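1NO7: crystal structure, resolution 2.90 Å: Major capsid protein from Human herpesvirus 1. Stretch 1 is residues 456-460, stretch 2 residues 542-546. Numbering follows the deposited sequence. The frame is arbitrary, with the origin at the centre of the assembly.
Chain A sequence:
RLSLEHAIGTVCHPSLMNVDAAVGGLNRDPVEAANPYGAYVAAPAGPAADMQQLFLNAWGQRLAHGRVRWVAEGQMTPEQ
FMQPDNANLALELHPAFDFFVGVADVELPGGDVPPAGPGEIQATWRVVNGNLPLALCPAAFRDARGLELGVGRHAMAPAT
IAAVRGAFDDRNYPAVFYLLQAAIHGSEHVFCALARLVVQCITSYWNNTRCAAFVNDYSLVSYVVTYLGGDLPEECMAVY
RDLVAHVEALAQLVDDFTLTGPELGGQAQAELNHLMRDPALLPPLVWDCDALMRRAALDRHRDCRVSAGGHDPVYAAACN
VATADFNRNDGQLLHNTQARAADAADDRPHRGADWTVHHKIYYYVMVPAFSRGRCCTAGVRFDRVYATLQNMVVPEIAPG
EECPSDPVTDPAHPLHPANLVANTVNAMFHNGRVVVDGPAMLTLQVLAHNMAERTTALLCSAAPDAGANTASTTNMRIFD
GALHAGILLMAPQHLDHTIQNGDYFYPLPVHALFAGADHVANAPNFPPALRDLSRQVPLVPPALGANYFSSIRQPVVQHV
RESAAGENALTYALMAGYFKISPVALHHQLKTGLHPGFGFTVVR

Stretch 1 (456-460) TALLC
Stretch 2 (542-546) PALGA

The contact between residues 456-460 and 542-546 of the herpesvirus major capsid protein is small and made by packing alone: no hydrogen bond crosses it, and it buries 186 Å² summed over both sides. All ten residues are buried in the assembly except Ala543, which is partly exposed, a setting that suits the leucines and alanines that touch. Stretch 1 is extended, with phi/psi of -95/139 at Thr456, -82/126 at Ala457, -115/124 at Leu458, -119/108 at Leu459 and -112/172 at Cys460, a strand that continues later in the chain. Stretch 2 is a compact turn that opens into an extended tail. The backbones come nearest at Leu459 and Leu544, whose CA atoms lie 5.5 Å apart.

Pro542 begins the turn at -53/-19, its ring puckered C-gamma endo and out of reach of the strand. Its ring restricts its own phi, while Ala543 and Leu544 form the corner; its carbonyl O accepts a weak hydrogen bond from the N of Gly545 at 3.4 Å, which closes the turn within stretch 2.

Ala543 follows at -72/-23. Its CA-to-CB bond points sideways, and Ala543 CB stays 6.2 Å from Leu459 CD2, so the residue meets the strand through its backbone: Ala543 O lies 3.5 Å from Leu459 CD2, a van der Waals approach of a methyl to a carbonyl.

Leu544, at -103/7, has 56 Å² covered by the strand, nearly matched by the 55 Å² of Leu459. Its CA-to-CB bond points sideways, but the m rotamer at chi1 (-75°) and t at chi2 (154°) bring the end of the side chain nearer. Leu544 CD2 reaches 4.4 Å from Ala457 CB, an apolar contact between two methyls, and 4.0 Å from Leu458 O. Ala457 directs its CB toward stretch 2, and its short side chain meets the leucine tip with a single methyl. The CB of Leu458 points away, in keeping with the alternation of an extended strand, with chi1 between wells at -118° and chi2 p (47°), leaving its carbonyl O as the closest atom to Leu544.

Leu459 again points toward stretch 2. With chi1 t (175°) and chi2 p (66°), it sets its methyls against the backbone of the turn: Leu459 CD1 is 3.9 Å from Leu544 C and 4.0 Å from Gly545 N.

At Gly545 the chain takes phi/psi of 122/165, where a CB would be jammed against the carbonyl O of Leu544; this alone calls for glycine. An ideal CB there would stand 4.5 Å from Leu459 CD1, so the strand does not impose the requirement.

Ala546, at -130/147, is extended and carries the chain beyond reach of stretch 1. Thr456 and Cys460, with chi1 of -37° (m) and 40° (p), likewise make no contact with stretch 2.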

ATOM      1  N   THR A 456      -9.393   1.998   8.341  1.00 67.78           N
ATOM      2  CA  THR A 456     -10.038   0.695   8.504  1.00 67.78           C
ATOM      3  C   THR A 456      -9.345  -0.507   7.875  1.00 67.78           C
ATOM      4  O   THR A 456      -8.848  -0.428   6.745  1.00 67.78           O
ATOM      5  CB  THR A 456     -11.457   0.726   7.948  1.00 69.16           C
ATOM      6  OG1 THR A 456     -12.056   1.994   8.235  1.00 69.16           O
ATOM      7  CG2 THR A 456     -12.286  -0.378   8.583  1.00 69.16           C
ATOM      8  N   ALA A 457      -9.341  -1.625   8.610  1.00 61.33           N
ATOM      9  CA  ALA A 457      -8.737  -2.889   8.153  1.00 61.33           C
ATOM     10  C   ALA A 457      -9.738  -3.600   7.238  1.00 61.33           C
ATOM     11  O   ALA A 457     -10.888  -3.847   7.621  1.00 61.33           O
ATOM     12  CB  ALA A 457      -8.398  -3.781   9.350  1.00 65.42           C
ATOM     13  N   LEU A 458      -9.302  -3.936   6.033  1.00 52.26           N
ATOM     14  CA  LEU A 458     -10.188  -4.578   5.071  1.00 52.26           C
ATOM     15  C   LEU A 458      -9.793  -6.009   4.689  1.00 52.26           C
ATOM     16  O   LEU A 458      -8.665  -6.260   4.238  1.00 52.26           O
ATOM     17  CB  LEU A 458     -10.260  -3.706   3.810  1.00 38.82           C
ATOM     18  CG  LEU A 458     -11.627  -3.132   3.437  1.00 38.82           C
ATOM     19  CD1 LEU A 458     -12.281  -2.528   4.669  1.00 38.82           C
ATOM     20  CD2 LEU A 458     -11.461  -2.097   2.320  1.00 38.82           C
ATOM     21  N   LEU A 459     -10.724  -6.943   4.874  1.00 51.99           N
ATOM     22  CA  LEU A 459     -10.497  -8.345   4.511  1.00 51.99           C
ATOM     23  C   LEU A 459     -11.535  -8.735   3.465  1.00 51.99           C
ATOM     24  O   LEU A 459     -12.719  -8.877   3.778  1.00 51.99           O
ATOM     25  CB  LEU A 459     -10.647  -9.271   5.725  1.00 21.97           C
ATOM     26  CG  LEU A 459     -10.530 -10.761   5.353  1.00 21.97           C
ATOM     27  CD1 LEU A 459      -9.092 -11.040   4.876  1.00 21.97           C
ATOM     28  CD2 LEU A 459     -10.876 -11.656   6.556  1.00 21.97           C
ATOM     29  N   CYS A 460     -11.101  -8.893   2.221  1.00 54.14           N
ATOM     30  CA  CYS A 460     -12.029  -9.269   1.159  1.00 54.14           C
ATOM     31  C   CYS A 460     -11.730 -10.692   0.660  1.00 54.14           C
ATOM     32  O   CYS A 460     -10.728 -11.292   1.067  1.00 54.14           O
ATOM     33  CB  CYS A 460     -11.947  -8.248   0.019  1.00100.93           C
ATOM     34  SG  CYS A 460     -10.258  -7.705  -0.348  1.00100.93           S
ATOM     35  N   PRO A 542      -3.464 -12.676  10.932  1.00 45.75           N
ATOM     36  CA  PRO A 542      -4.388 -13.642  10.336  1.00 45.75           C
ATOM     37  C   PRO A 542      -5.728 -12.999  10.025  1.00 45.75           C
ATOM     38  O   PRO A 542      -6.491 -13.523   9.221  1.00 45.75           O
ATOM     39  CB  PRO A 542      -4.492 -14.737  11.399  1.00 51.81           C
ATOM     40  CG  PRO A 542      -4.178 -14.018  12.672  1.00 51.81           C
ATOM     41  CD  PRO A 542      -3.028 -13.121  12.263  1.00 51.81           C
ATOM     42  N   ALA A 543      -6.014 -11.861  10.652  1.00 47.55           N
ATOM     43  CA  ALA A 543      -7.273 -11.157  10.401  1.00 47.55           C
ATOM     44  C   ALA A 543      -7.239 -10.506   9.010  1.00 47.55           C
ATOM     45  O   ALA A 543      -8.287 -10.238   8.406  1.00 47.55           O
ATOM     46  CB  ALA A 543      -7.508 -10.093  11.481  1.00 78.53           C
ATOM     47  N   LEU A 544      -6.027 -10.272   8.506  1.00 47.87           N
ATOM     48  CA  LEU A 544      -5.821  -9.635   7.205  1.00 47.87           C
ATOM     49  C   LEU A 544      -5.447 -10.610   6.098  1.00 47.87           C
ATOM     50  O   LEU A 544      -5.117 -10.189   4.986  1.00 47.87           O
ATOM     51  CB  LEU A 544      -4.728  -8.562   7.314  1.00 44.42           C
ATOM     52  CG  LEU A 544      -5.053  -7.228   8.002  1.00 44.42           C
ATOM     53  CD1 LEU A 544      -3.788  -6.598   8.581  1.00 44.42           C
ATOM     54  CD2 LEU A 544      -5.716  -6.305   6.988  1.00 44.42           C
ATOM     55  N   GLY A 545      -5.490 -11.905   6.404  1.00 72.71           N
ATOM     56  CA  GLY A 545      -5.153 -12.913   5.409  1.00 72.71           C
ATOM     57  C   GLY A 545      -4.014 -13.838   5.808  1.00 72.71           C
ATOM     58  O   GLY A 545      -3.275 -13.565   6.758  1.00 72.71           O
ATOM     59  N   ALA A 546      -3.882 -14.941   5.073  1.00 45.79           N
ATOM     60  CA  ALA A 546      -2.834 -15.938   5.319  1.00 45.79           C
ATOM     61  C   ALA A 546      -2.100 -16.262   4.017  1.00 45.79           C
ATOM     62  O   ALA A 546      -2.701 -16.261   2.933  1.00 45.79           O
ATOM     63  CB  ALA A 546      -3.442 -17.206   5.906  1.00 93.49           C
TER